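Long-range contacts in PA4485 (PDB 4AVR), which probably acts as a lytic transglycosylase of the RlpA family, with a strong preference for peptidoglycan strands that lack stem peptides: residues Gly4-Tyr9 with Leu79-Ser84; Met29-Arg34 with Ile69-Lys74. One frame throughout, in Å; residues are numbered along the deposited sequence.

Contact 1 (Gly4-Tyr9 with Leu79-Ser84)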
loop_
_atom_site.group_PDB
_atom_site.type_symbol
_atom_site.label_atom_id
_atom_site.label_comp_id
_atom_site.label_asym_id
_atom_site.label_seq_id
_atom_site.Cartn_x
_atom_site.Cartn_y
_atom_site.Cartn_z
ATOM N N GLY A 4 7.748 -3.126 -16.729
ATOM C CA GLY A 4 7.345 -1.847 -16.186
ATOM C C GLY A 4 7.571 -1.849 -14.690
ATOM O O GLY A 4 8.158 -2.790 -14.145
ATOM N N GLU A 5 7.098 -0.805 -14.022
ATOM C CA GLU A 5 7.197 -0.729 -12.574
ATOM C C GLU A 5 6.110 -1.570 -11.923
ATOM O O GLU A 5 4.954 -1.544 -12.364
ATOM C CB GLU A 5 7.098 0.729 -12.106
ATOM C CG GLU A 5 7.172 0.953 -10.602
ATOM C CD GLU A 5 6.903 2.406 -10.221
ATOM O OE1 GLU A 5 5.735 2.846 -10.250
ATOM O OE2 GLU A 5 7.871 3.105 -9.880
ATOM N N ALA A 6 6.463 -2.280 -10.863
ATOM C CA ALA A 6 5.499 -2.940 -9.968
ATOM C C ALA A 6 5.399 -2.145 -8.680
ATOM O O ALA A 6 6.382 -1.595 -8.187
ATOM C CB ALA A 6 5.920 -4.365 -9.630
ATOM N N SER A 7 4.194 -2.147 -8.117
ATOM C CA SER A 7 3.919 -1.616 -6.786
ATOM C C SER A 7 3.213 -2.688 -5.974
ATOM O O SER A 7 2.896 -3.747 -6.502
ATOM C CB SER A 7 2.999 -0.399 -6.886
ATOM O OG SER A 7 1.665 -0.821 -7.112
ATOM N N TYR A 8 2.921 -2.384 -4.705
ATOM C CA TYR A 8 2.062 -3.260 -3.918
ATOM C C TYR A 8 0.986 -2.479 -3.192
ATOM O O TYR A 8 1.133 -1.297 -2.866
ATOM C CB TYR A 8 2.841 -4.184 -2.984
ATOM C CG TYR A 8 3.572 -3.582 -1.807
ATOM C CD1 TYR A 8 2.957 -3.442 -0.573
ATOM C CD2 TYR A 8 4.918 -3.249 -1.908
ATOM C CE1 TYR A 8 3.667 -2.974 0.536
ATOM C CE2 TYR A 8 5.648 -2.800 -0.831
ATOM C CZ TYR A 8 5.014 -2.654 0.383
ATOM O OH TYR A 8 5.730 -2.218 1.481
ATOM N N TYR A 9 -0.134 -3.155 -2.980
ATOM C CA TYR A 9 -1.284 -2.566 -2.303
ATOM C C TYR A 9 -0.991 -2.269 -0.832
ATOM O O TYR A 9 -0.382 -3.062 -0.128
ATOM C CB TYR A 9 -2.446 -3.540 -2.290
ATOM C CG TYR A 9 -3.207 -3.797 -3.576
ATOM C CD1 TYR A 9 -2.647 -4.533 -4.605
ATOM C CD2 TYR A 9 -4.523 -3.375 -3.727
ATOM C CE1 TYR A 9 -3.368 -4.834 -5.744
ATOM C CE2 TYR A 9 -5.252 -3.686 -4.860
ATOM C CZ TYR A 9 -4.667 -4.416 -5.868
ATOM O OH TYR A 9 -5.378 -4.752 -6.999
ATOM N N LEU A 79 8.704 -11.223 -3.871
ATOM C CA LEU A 79 9.534 -10.448 -4.801
ATOM C C LEU A 79 10.650 -9.674 -4.109
ATOM O O LEU A 79 11.483 -9.072 -4.780
ATOM C CB LEU A 79 8.649 -9.500 -5.604
ATOM C CG LEU A 79 7.746 -10.172 -6.633
ATOM C CD1 LEU A 79 6.640 -9.221 -7.069
ATOM C CD2 LEU A 79 8.545 -10.644 -7.835
ATOM N N GLY A 80 10.682 -9.676 -2.782
ATOM C CA GLY A 80 11.676 -8.909 -2.043
ATOM C C GLY A 80 11.568 -7.409 -2.220
ATOM O O GLY A 80 12.577 -6.703 -2.202
ATOM N N MET A 81 10.345 -6.912 -2.377
ATOM C CA MET A 81 10.108 -5.492 -2.676
ATOM C C MET A 81 9.393 -4.720 -1.559
ATOM O O MET A 81 8.962 -3.588 -1.774
ATOM C CB MET A 81 9.383 -5.322 -4.014
ATOM C CG MET A 81 7.963 -5.788 -4.024
ATOM S SD MET A 81 7.173 -5.725 -5.649
ATOM C CE MET A 81 6.707 -4.022 -5.717
ATOM N N ILE A 82 9.279 -5.302 -0.374
ATOM C CA ILE A 82 8.551 -4.628 0.709
ATOM C C ILE A 82 9.214 -3.301 1.075
ATOM O O ILE A 82 8.527 -2.282 1.214
ATOM C CB ILE A 82 8.394 -5.545 1.935
ATOM C CG1 ILE A 82 7.436 -6.697 1.607
ATOM C CG2 ILE A 82 7.931 -4.771 3.161
ATOM C CD1 ILE A 82 5.979 -6.273 1.464
ATOM N N ARG A 83 10.531 -3.311 1.254
ATOM C CA ARG A 83 11.243 -2.092 1.642
ATOM C C ARG A 83 11.448 -1.141 0.482
ATOM O O ARG A 83 11.356 0.072 0.665
ATOM C CB ARG A 83 12.575 -2.413 2.309
ATOM C CG ARG A 83 12.395 -3.014 3.681
ATOM C CD ARG A 83 13.700 -3.598 4.208
ATOM N NE ARG A 83 14.818 -2.655 4.276
ATOM C CZ ARG A 83 16.024 -2.962 4.759
ATOM N NH1 ARG A 83 16.274 -4.186 5.211
ATOM N NH2 ARG A 83 16.988 -2.049 4.799
ATOM N N SER A 84 11.716 -1.658 -0.719
ATOM C CA SER A 84 11.893 -0.775 -1.870
ATOM C C SER A 84 10.587 -0.123 -2.294
ATOM O O SER A 84 10.608 0.971 -2.869
ATOM C CB SER A 84 12.502 -1.509 -3.056
ATOM O OG SER A 84 11.679 -2.539 -3.539
#
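Tyr8 and Ile82 form the polar link of this contact: the phenol OH of Tyr8 donates a hydrogen bond to the backbone O of Ile82, 2.8 Å away. The donor lies in the carbonyl plane on a lone pair, with a C=O...OH angle of 126°. Tyr8 CG sits between the backbone N and the carbonyl carbon (chi1 69°); the length of the ring beyond it carries the hydroxyl across to the loop that follows helix 73-79. The carbonyl O of Met81 lies at the ring's edge, 3.5 Å from Tyr8 CE2 and near the ring plane. CH-pi contact covers one face: Ile82 CD1 stands over the ring, 4.2 Å from the centroid of the Tyr8 ring and offset toward the rim on the CZ side, the two side chains crossing at about a right angle. Hydroxyl bond and Ile82 methyl together fix the placement of the ring. Apolar packing is carried by Met81, whose chain bends at chi3 (-82°) and turns its methyl onto the strand. Met81 CE lies 4.0 Å from Ala6 CB and also packs against Tyr8 CD2. The same methyl closely approaches a carbonyl, with Met81 CE 3.5 Å from Ala6 O. Ala76 of helix 73-79 touches Tyr8, Met81 and Ile82. Gly80, with positive phi, ends that helix in a Schellman motif, and the chain then turns to present Met81 and Ile82 to strand 2-8. The arrangement is a helix-terminating loop packed on the first strand of a double-psi beta-barrel, the fold of the RlpA family.

Contact 2 (Met29-Arg34 with Ile69-Lys74)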
loop_
_atom_site.group_PDB
_atom_site.type_symbol
_atom_site.label_atom_id
_atom_site.label_comp_id
_atom_site.label_asym_id
_atom_site.label_seq_id
_atom_site.Cartn_x
_atom_site.Cartn_y
_atom_site.Cartn_z
ATOM N N MET A 29 -2.174 -14.354 -3.547
ATOM C CA MET A 29 -1.158 -14.071 -4.570
ATOM C C MET A 29 -1.845 -13.478 -5.786
ATOM O O MET A 29 -1.973 -14.116 -6.831
ATOM C CB MET A 29 -0.399 -15.333 -4.933
ATOM C CG MET A 29 0.498 -15.810 -3.796
ATOM S SD MET A 29 1.879 -14.695 -3.452
ATOM C CE MET A 29 2.931 -14.968 -4.861
ATOM N N THR A 30 -2.298 -12.246 -5.634
ATOM C CA THR A 30 -3.134 -11.583 -6.622
ATOM C C THR A 30 -2.479 -10.294 -7.086
ATOM O O THR A 30 -1.547 -9.768 -6.451
ATOM C CB THR A 30 -4.551 -11.298 -6.075
ATOM O OG1 THR A 30 -4.454 -10.581 -4.839
ATOM C CG2 THR A 30 -5.298 -12.598 -5.827
ATOM N N ALA A 31 -2.986 -9.778 -8.205
ATOM C CA ALA A 31 -2.465 -8.561 -8.787
ATOM C C ALA A 31 -3.479 -7.863 -9.680
ATOM O O ALA A 31 -4.448 -8.450 -10.159
ATOM C CB ALA A 31 -1.188 -8.849 -9.576
ATOM N N ALA A 32 -3.206 -6.585 -9.909
ATOM C CA ALA A 32 -3.928 -5.730 -10.838
ATOM C C ALA A 32 -3.154 -5.552 -12.125
ATOM O O ALA A 32 -1.945 -5.333 -12.091
ATOM C CB ALA A 32 -4.163 -4.360 -10.222
ATOM N N HIS A 33 -3.866 -5.587 -13.249
ATOM C CA HIS A 33 -3.302 -5.338 -14.567
ATOM C C HIS A 33 -4.372 -4.671 -15.395
ATOM O O HIS A 33 -5.560 -4.906 -15.180
ATOM C CB HIS A 33 -2.857 -6.657 -15.189
ATOM C CG HIS A 33 -2.103 -6.504 -16.487
ATOM N ND1 HIS A 33 -2.718 -6.492 -17.699
ATOM C CD2 HIS A 33 -0.752 -6.349 -16.721
ATOM C CE1 HIS A 33 -1.786 -6.349 -18.651
ATOM N NE2 HIS A 33 -0.587 -6.258 -18.061
ATOM N N ARG A 34 -3.989 -3.837 -16.351
ATOM C CA ARG A 34 -4.997 -3.059 -17.087
ATOM C C ARG A 34 -5.888 -3.876 -18.002
ATOM O O ARG A 34 -7.033 -3.503 -18.231
ATOM C CB ARG A 34 -4.336 -1.967 -17.908
ATOM C CG ARG A 34 -3.837 -0.797 -17.083
ATOM C CD ARG A 34 -3.066 0.141 -17.972
ATOM N NE ARG A 34 -2.435 1.228 -17.233
ATOM C CZ ARG A 34 -1.298 1.123 -16.556
ATOM N NH1 ARG A 34 -0.658 -0.047 -16.521
ATOM N NH2 ARG A 34 -0.796 2.178 -15.922
ATOM N N ILE A 69 1.968 -3.325 -13.068
ATOM C CA ILE A 69 1.266 -4.294 -12.229
ATOM C C ILE A 69 1.326 -3.841 -10.784
ATOM O O ILE A 69 2.313 -3.259 -10.362
ATOM C CB ILE A 69 1.867 -5.708 -12.431
ATOM C CG1 ILE A 69 0.959 -6.822 -11.907
ATOM C CG2 ILE A 69 3.290 -5.812 -11.886
ATOM C CD1 ILE A 69 1.320 -8.193 -12.442
ATOM N N ASP A 70 0.247 -4.084 -10.040
ATOM C CA ASP A 70 0.208 -3.863 -8.599
ATOM C C ASP A 70 -0.057 -5.202 -7.936
ATOM O O ASP A 70 -1.028 -5.857 -8.290
ATOM C CB ASP A 70 -0.919 -2.893 -8.215
ATOM C CG ASP A 70 -0.835 -1.541 -8.932
ATOM O OD1 ASP A 70 0.273 -1.077 -9.285
ATOM O OD2 ASP A 70 -1.901 -0.936 -9.147
ATOM N N VAL A 71 0.787 -5.611 -6.987
ATOM C CA VAL A 71 0.695 -6.953 -6.413
ATOM C C VAL A 71 0.278 -6.907 -4.941
ATOM O O VAL A 71 0.397 -5.886 -4.268
ATOM C CB VAL A 71 2.030 -7.733 -6.582
ATOM C CG1 VAL A 71 2.447 -7.765 -8.048
ATOM C CG2 VAL A 71 3.129 -7.151 -5.705
ATOM N N SER A 72 -0.200 -8.042 -4.449
ATOM C CA SER A 72 -0.547 -8.168 -3.041
ATOM C C SER A 72 0.684 -8.070 -2.144
ATOM O O SER A 72 1.819 -8.246 -2.584
ATOM C CB SER A 72 -1.215 -9.501 -2.789
ATOM O OG SER A 72 -0.263 -10.544 -2.986
ATOM N N ARG A 73 0.443 -7.849 -0.853
ATOM C CA ARG A 73 1.538 -7.828 0.112
ATOM C C ARG A 73 2.343 -9.121 0.094
ATOM O O ARG A 73 3.577 -9.098 0.107
ATOM C CB ARG A 73 1.002 -7.562 1.521
ATOM C CG ARG A 73 2.115 -7.230 2.519
ATOM C CD ARG A 73 2.277 -8.158 3.665
ATOM N NE ARG A 73 1.100 -8.794 4.108
ATOM C CZ ARG A 73 0.798 -10.084 4.202
ATOM N NH1 ARG A 73 1.588 -11.134 3.922
ATOM N NH2 ARG A 73 -0.413 -10.281 4.628
ATOM N N LYS A 74 1.662 -10.261 0.089
ATOM C CA LYS A 74 2.350 -11.547 0.088
ATOM C C LYS A 74 3.209 -11.702 -1.165
ATOM O O LYS A 74 4.337 -12.218 -1.097
ATOM C CB LYS A 74 1.345 -12.696 0.208
ATOM C CG LYS A 74 1.982 -14.065 0.267
ATOM C CD LYS A 74 2.700 -14.308 1.562
ATOM C CE LYS A 74 3.138 -15.762 1.671
ATOM N NZ LYS A 74 3.942 -16.029 2.899
#
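Ala31 CB meets Ile69 CG1 at 3.8 Å because that branch of Ile69 is anti to the backbone N (chi1 -164°), which also brings Ile69 CG1 to 3.3 Å from Ala32 O. Met29 chi2 (-67°) turns the sulphur toward Lys74 in the first turn of helix 73-79; Met29 SD lies 3.8 Å from Lys74 CG, and the two side chains cross obliquely. Val71 CG1 adds a second apolar neighbour for Ala31 CB, on the same face of the sheet. On the other face Ala32 CB and Asp70 CB stand 4.1 Å apart. The backbones pair antiparallel. Ala32 and Asp70 make a hydrogen-bonded pair, in which Ala32 N gives a bond of 2.8 Å to Asp70 O and Asp70 N a longer one of 3.3 Å to Ala32 O. Ala31 and Val71 form the adjoining non-hydrogen-bonded pair. Beyond it Ser72 N binds Thr30 O at 3.0 Å, carrying the pairing to the N-cap of the helix. Ser72 OG is hydrogen-bonded to Ala28 O and caps Ala75 N, tying the chain before strand 30-32 to the first turn of the helix. Asp70 OD1 has Ser7 as its partner, and OD2 forms a salt bridge to Arg12 of the second subunit. The pairing belongs to the sheet of the family's double-psi beta-barrel. Strand 30-32 lies between strand 67-71 and strand 52-59, where Ala31 bonds through its backbone to Arg56 and Asn58; strand 67-71 in turn runs beside strand 2-8 and leads through Ser72 into helix 73-79.

Both contacts are buried, but the centre of contact 1 lies about 8 Å from the centre of the chain, that of contact 2 about 2 Å. Contact 2 is strand pairing, held mainly by backbone bonds, with alanines of strand 30-32 set against Ile69 and Val71 and, on the other face, against Asp70 CB; contact 1 joins a strand to a loop and relies on side chains, with a single phenol-to-carbonyl bond. Contact 2 includes the beginning of helix 73-79, and contact 1 involves the loop following it. Neighbouring strands 2-8 and 67-71 join the two through probable hydrogen bonds, Ser7 OG to Asp70 OD1 at 2.6 Å and Ser7 O to Val71 N at 2.9 Å. Both contacts also touch the second subunit.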